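Local structure of SAM-dependent methyltransferase (Pyrococcus horikoshii, 1WZN) at residues T6-Y11 against V189-P194; D28-I33 against L57-R62. The protein probably catalyses transfer of a methyl group from S-adenosyl-L-methionine to an acceptor that has not been assigned. All blocks are in the same frame, centred on the assembly; numbering follows the deposited sequence.

Contact 1. Residues T6-Y11 against V189-P194; sequences TLLAEY and VQILRP
L8 and Y11, the two residues of T6-Y11 that meet the strand, are tied to each other by a backbone hydrogen bond from Y11 N to L8 O (2.8 Å). A type I beta turn from T6 to A9 comes just before, and both side chains set out toward V189-P194, the end of strand 182-192 and the loop that follows. No hydrogen bond crosses between the segments. The main feature is a CH-pi contact: I191 CD1 lies over one face of the Y11 ring, 3.8 Å from its centroid and 25° off the normal. The methyl is displaced toward the rim, so its closest ring atom is Y11 CE2, at 3.4 Å from I191 CD1. I191 achieves this with its chain stretched out, CD1 anti to CA (chi2 178°), while its CG2 branch sits near the phenol oxygen, 4.0 Å from Y11 OH. Beside this pair, L8 and V189 slide past each other in opposite directions, with L8 CD1 3.8 Å from V189 CG2 and L8 CD2 4.1 Å from V189 CG1. L8 CD2 also reaches I191 CD1 at 4.3 Å, joining the two pairs into one apolar patch. F201 and V203 of strand 198-208 also touch L8, and L168 of strand 166-177 touches both Y11 and V189. The contact thus seats the N-terminal loop on one face of the four-stranded antiparallel sheet; Q190 points away from it and packs against Q190 of two other subunits. The side chain of L8 lies about 11 Å from the bound S-adenosyl-L-homocysteine. Since the contact is mainly methyl against methyl and methyl against ring face, it has little directional character of its own; the hydrogen bond between Y11 OH and E166 gives the tyrosine's polar end a directional hold, which would help fix where the ring lies over I191.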
loop_
_atom_site.group_PDB
_atom_site.type_symbol
_atom_site.label_atom_id
_atom_site.label_comp_id
_atom_site.label_asym_id
_atom_site.label_seq_id
_atom_site.Cartn_x
_atom_site.Cartn_y
_atom_site.Cartn_z
ATOM N N THR A 6 17.148 -25.523 16.173
ATOM C CA THR A 6 17.042 -26.895 16.639
ATOM C C THR A 6 16.454 -27.793 15.552
ATOM O O THR A 6 17.157 -28.490 14.834
ATOM C CB THR A 6 16.178 -26.921 17.905
ATOM O OG1 THR A 6 14.944 -26.235 17.660
ATOM C CG2 THR A 6 16.910 -26.222 19.051
ATOM N N LEU A 7 15.116 -27.779 15.446
ATOM C CA LEU A 7 14.486 -28.640 14.453
ATOM C C LEU A 7 14.860 -28.257 13.010
ATOM O O LEU A 7 14.885 -29.091 12.116
ATOM C CB LEU A 7 12.969 -28.620 14.664
ATOM C CG LEU A 7 12.564 -29.281 15.987
ATOM C CD1 LEU A 7 11.433 -28.540 16.700
ATOM C CD2 LEU A 7 12.094 -30.730 15.820
ATOM N N LEU A 8 15.137 -26.945 12.781
ATOM C CA LEU A 8 15.453 -26.494 11.415
ATOM C C LEU A 8 16.958 -26.295 11.214
ATOM O O LEU A 8 17.428 -25.806 10.194
ATOM C CB LEU A 8 14.726 -25.165 11.134
ATOM C CG LEU A 8 13.220 -25.339 10.912
ATOM C CD1 LEU A 8 12.486 -23.999 10.873
ATOM C CD2 LEU A 8 12.891 -26.047 9.593
ATOM N N ALA A 9 17.785 -26.678 12.183
ATOM C CA ALA A 9 19.229 -26.467 12.065
ATOM C C ALA A 9 19.850 -26.964 10.758
ATOM O O ALA A 9 20.626 -26.249 10.133
ATOM C CB ALA A 9 19.954 -27.097 13.264
ATOM N N GLU A 10 19.519 -28.185 10.348
ATOM C CA GLU A 10 20.075 -28.737 9.115
ATOM C C GLU A 10 19.627 -27.978 7.858
ATOM O O GLU A 10 20.161 -28.207 6.771
ATOM C CB GLU A 10 19.705 -30.221 8.969
ATOM C CG GLU A 10 20.315 -31.163 10.007
ATOM C CD GLU A 10 21.839 -31.178 9.991
ATOM O OE1 GLU A 10 22.440 -30.848 8.946
ATOM O OE2 GLU A 10 22.433 -31.533 11.027
ATOM N N TYR A 11 18.657 -27.075 8.003
ATOM C CA TYR A 11 18.164 -26.292 6.872
ATOM C C TYR A 11 18.621 -24.839 6.948
ATOM O O TYR A 11 18.378 -24.057 6.031
ATOM C CB TYR A 11 16.630 -26.326 6.821
ATOM C CG TYR A 11 16.052 -27.703 6.586
ATOM C CD1 TYR A 11 16.028 -28.266 5.309
ATOM C CD2 TYR A 11 15.562 -28.459 7.650
ATOM C CE1 TYR A 11 15.529 -29.554 5.100
ATOM C CE2 TYR A 11 15.061 -29.745 7.449
ATOM C CZ TYR A 11 15.049 -30.284 6.174
ATOM O OH TYR A 11 14.558 -31.554 5.985
ATOM N N VAL A 189 8.036 -22.497 7.894
ATOM C CA VAL A 189 8.872 -23.180 6.914
ATOM C C VAL A 189 8.187 -24.483 6.523
ATOM O O VAL A 189 7.954 -25.356 7.360
ATOM C CB VAL A 189 10.280 -23.483 7.474
ATOM C CG1 VAL A 189 11.113 -24.237 6.432
ATOM C CG2 VAL A 189 10.973 -22.177 7.856
ATOM N N GLN A 190 7.825 -24.595 5.252
ATOM C CA GLN A 190 7.182 -25.806 4.765
ATOM C C GLN A 190 8.221 -26.546 3.929
ATOM O O GLN A 190 8.826 -25.967 3.027
ATOM C CB GLN A 190 5.949 -25.448 3.927
ATOM C CG GLN A 190 4.830 -24.820 4.751
ATOM C CD GLN A 190 3.701 -24.290 3.899
ATOM O OE1 GLN A 190 3.796 -23.201 3.327
ATOM N NE2 GLN A 190 2.628 -25.061 3.799
ATOM N N ILE A 191 8.434 -27.818 4.251
ATOM C CA ILE A 191 9.416 -28.649 3.557
ATOM C C ILE A 191 8.673 -29.650 2.683
ATOM O O ILE A 191 8.025 -30.567 3.187
ATOM C CB ILE A 191 10.305 -29.389 4.579
ATOM C CG1 ILE A 191 10.942 -28.361 5.520
ATOM C CG2 ILE A 191 11.405 -30.180 3.870
ATOM C CD1 ILE A 191 11.807 -28.973 6.604
ATOM N N LEU A 192 8.772 -29.456 1.374
ATOM C CA LEU A 192 8.087 -30.296 0.398
ATOM C C LEU A 192 8.944 -31.383 -0.229
ATOM O O LEU A 192 10.015 -31.105 -0.767
ATOM C CB LEU A 192 7.525 -29.431 -0.738
ATOM C CG LEU A 192 6.267 -28.596 -0.499
ATOM C CD1 LEU A 192 6.432 -27.733 0.740
ATOM C CD2 LEU A 192 5.996 -27.740 -1.740
ATOM N N ARG A 193 8.457 -32.617 -0.159
ATOM C CA ARG A 193 9.141 -33.751 -0.765
ATOM C C ARG A 193 8.575 -33.916 -2.178
ATOM O O ARG A 193 7.486 -33.421 -2.478
ATOM C CB ARG A 193 8.912 -35.021 0.060
ATOM C CG ARG A 193 9.529 -34.946 1.455
ATOM C CD ARG A 193 9.684 -36.318 2.077
ATOM N NE ARG A 193 10.574 -37.166 1.287
ATOM C CZ ARG A 193 11.873 -36.940 1.113
ATOM N NH1 ARG A 193 12.454 -35.887 1.676
ATOM N NH2 ARG A 193 12.596 -37.767 0.368
ATOM N N PRO A 194 9.317 -34.597 -3.067
ATOM C CA PRO A 194 8.913 -34.834 -4.457
ATOM C C PRO A 194 7.490 -35.355 -4.652
ATOM O O PRO A 194 6.793 -34.925 -5.570
ATOM C CB PRO A 194 9.964 -35.825 -4.951
ATOM C CG PRO A 194 11.190 -35.383 -4.213
ATOM C CD PRO A 194 10.652 -35.169 -2.808
#

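Contact 2. Residues D28-I33 against L57-R62; sequences DFVEEI and LELAER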
loop_
_atom_site.group_PDB
_atom_site.type_symbol
_atom_site.label_atom_id
_atom_site.label_comp_id
_atom_site.label_asym_id
_atom_site.label_seq_id
_atom_site.Cartn_x
_atom_site.Cartn_y
_atom_site.Cartn_z
ATOM N N ASP A 28 35.996 -9.437 4.758
ATOM C CA ASP A 28 36.976 -8.479 4.236
ATOM C C ASP A 28 36.830 -7.220 5.091
ATOM O O ASP A 28 37.815 -6.607 5.492
ATOM C CB ASP A 28 36.678 -8.088 2.781
ATOM C CG ASP A 28 37.127 -9.131 1.779
ATOM O OD1 ASP A 28 37.835 -10.081 2.170
ATOM O OD2 ASP A 28 36.776 -8.981 0.586
ATOM N N PHE A 29 35.581 -6.832 5.349
ATOM C CA PHE A 29 35.293 -5.650 6.160
ATOM C C PHE A 29 35.769 -5.871 7.590
ATOM O O PHE A 29 36.356 -4.978 8.202
ATOM C CB PHE A 29 33.789 -5.342 6.152
ATOM C CG PHE A 29 33.408 -4.149 6.992
ATOM C CD1 PHE A 29 34.054 -2.927 6.824
ATOM C CD2 PHE A 29 32.401 -4.247 7.950
ATOM C CE1 PHE A 29 33.701 -1.813 7.602
ATOM C CE2 PHE A 29 32.040 -3.141 8.733
ATOM C CZ PHE A 29 32.692 -1.925 8.558
ATOM N N VAL A 30 35.508 -7.059 8.123
ATOM C CA VAL A 30 35.938 -7.385 9.476
ATOM C C VAL A 30 37.458 -7.258 9.598
ATOM O O VAL A 30 37.958 -6.711 10.579
ATOM C CB VAL A 30 35.499 -8.816 9.872
ATOM C CG1 VAL A 30 36.154 -9.230 11.197
ATOM C CG2 VAL A 30 33.977 -8.862 10.007
ATOM N N GLU A 31 38.197 -7.742 8.602
ATOM C CA GLU A 31 39.655 -7.643 8.667
ATOM C C GLU A 31 40.117 -6.193 8.593
ATOM O O GLU A 31 41.155 -5.842 9.155
ATOM C CB GLU A 31 40.326 -8.448 7.551
ATOM C CG GLU A 31 40.146 -9.949 7.665
ATOM C CD GLU A 31 41.202 -10.707 6.886
ATOM O OE1 GLU A 31 42.253 -11.037 7.478
ATOM O OE2 GLU A 31 40.988 -10.959 5.684
ATOM N N GLU A 32 39.364 -5.348 7.893
ATOM C CA GLU A 32 39.742 -3.941 7.824
ATOM C C GLU A 32 39.572 -3.353 9.224
ATOM O O GLU A 32 40.369 -2.523 9.660
ATOM C CB GLU A 32 38.880 -3.171 6.821
ATOM C CG GLU A 32 39.172 -1.676 6.845
ATOM C CD GLU A 32 38.585 -0.931 5.667
ATOM O OE1 GLU A 32 37.357 -1.018 5.452
ATOM O OE2 GLU A 32 39.358 -0.250 4.956
ATOM N N ILE A 33 38.538 -3.791 9.939
ATOM C CA ILE A 33 38.322 -3.304 11.296
ATOM C C ILE A 33 39.486 -3.765 12.178
ATOM O O ILE A 33 40.013 -2.985 12.974
ATOM C CB ILE A 33 36.978 -3.816 11.880
ATOM C CG1 ILE A 33 35.800 -3.224 11.093
ATOM C CG2 ILE A 33 36.853 -3.410 13.340
ATOM C CD1 ILE A 33 34.442 -3.739 11.554
ATOM N N LEU A 57 33.991 -20.149 9.911
ATOM C CA LEU A 57 34.856 -20.890 9.000
ATOM C C LEU A 57 35.607 -19.965 8.045
ATOM O O LEU A 57 36.766 -20.218 7.709
ATOM C CB LEU A 57 34.038 -21.923 8.215
ATOM C CG LEU A 57 33.862 -23.289 8.903
ATOM C CD1 LEU A 57 33.018 -23.139 10.163
ATOM C CD2 LEU A 57 33.204 -24.266 7.942
ATOM N N GLU A 58 34.958 -18.886 7.614
ATOM C CA GLU A 58 35.613 -17.942 6.711
ATOM C C GLU A 58 36.820 -17.315 7.423
ATOM O O GLU A 58 37.899 -17.167 6.836
ATOM C CB GLU A 58 34.614 -16.866 6.264
ATOM C CG GLU A 58 35.173 -15.817 5.305
ATOM C CD GLU A 58 35.810 -16.408 4.052
ATOM O OE1 GLU A 58 35.331 -17.451 3.559
ATOM O OE2 GLU A 58 36.786 -15.807 3.549
ATOM N N LEU A 59 36.640 -16.952 8.692
ATOM C CA LEU A 59 37.731 -16.378 9.481
ATOM C C LEU A 59 38.836 -17.425 9.664
ATOM O O LEU A 59 40.023 -17.116 9.550
ATOM C CB LEU A 59 37.212 -15.922 10.856
ATOM C CG LEU A 59 36.499 -14.559 10.880
ATOM C CD1 LEU A 59 35.643 -14.399 12.133
ATOM C CD2 LEU A 59 37.562 -13.466 10.813
ATOM N N ALA A 60 38.447 -18.664 9.946
ATOM C CA ALA A 60 39.430 -19.735 10.135
ATOM C C ALA A 60 40.236 -19.955 8.862
ATOM O O ALA A 60 41.457 -20.127 8.901
ATOM C CB ALA A 60 38.729 -21.032 10.528
ATOM N N GLU A 61 39.543 -19.960 7.734
ATOM C CA GLU A 61 40.189 -20.168 6.447
ATOM C C GLU A 61 41.304 -19.152 6.209
ATOM O O GLU A 61 42.249 -19.384 5.465
ATOM C CB GLU A 61 39.125 -20.040 5.351
ATOM C CG GLU A 61 39.643 -20.474 3.975
ATOM C CD GLU A 61 38.517 -20.426 2.960
ATOM O OE1 GLU A 61 37.545 -21.153 3.127
ATOM O OE2 GLU A 61 38.644 -19.688 1.987
ATOM N N ARG A 62 41.146 -17.969 6.844
ATOM C CA ARG A 62 42.097 -16.887 6.604
ATOM C C ARG A 62 43.258 -16.879 7.616
ATOM O O ARG A 62 44.122 -16.011 7.604
ATOM C CB ARG A 62 41.337 -15.558 6.657
ATOM C CG ARG A 62 40.359 -15.392 5.488
ATOM C CD ARG A 62 39.684 -14.013 5.501
ATOM N NE ARG A 62 38.519 -13.992 4.608
ATOM C CZ ARG A 62 38.198 -12.818 4.030
ATOM N NH1 ARG A 62 38.920 -11.736 4.270
ATOM N NH2 ARG A 62 37.149 -12.753 3.205
#
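Segments 28-33 and 57-62, on helices 23-36 and 54-61, have their nearest CA atoms at E31 and L59, 9.0 Å apart. They belong to the Rossmann-like methyltransferase fold, and their contact is a salt-bridge network of D28, E31, E58 and R62 beside a slight apolar contact, in which V30 CG1 only grazes L59 CD2, at 4.5 Å. V30 also rests on I142 of the central sheet. R62 runs extended from CG to NE (chi2 -176°) and carries its guanidinium across to the other helix. R62 NH1 and NH2 both bind D28 OD1 end-on, each at 2.9 Å, with the carboxylate and guanidinium planes turned 59° apart. On its own segment, R62 NE takes the anti lone pair of E58 OE2 at 2.7 Å, and NH2 shares that oxygen. K24 binds the second oxygen of E58, and Y64 that of E31. With a leucine here, the carboxylates of D28, E31 and E58 would probably lose their common cation and the two helices their ionic link. The shortest bond runs from R62 NH1 to E31 OE2, 2.6 Å long, with the oxygen 1° from the guanidinium plane.

How the contacts relate
Contact 1 and contact 2 lie in different parts of the fold, their centres 30 Å apart and their nearest atoms about 13 Å apart, and they share no helix or strand. Contact 1 is buried and wholly apolar between its segments, joining the N-terminal loop to the antiparallel sheet, close to other subunits. Contact 2 is only partly buried and chiefly ionic, joining two helices of the methyltransferase core where no other chain touches them. Along the sequence, 28-33 and 57-62 both fall between 6-11 and 189-194. The side chain of L59 is about 9 Å and that of L8 about 11 Å from the bound S-adenosyl-L-homocysteine.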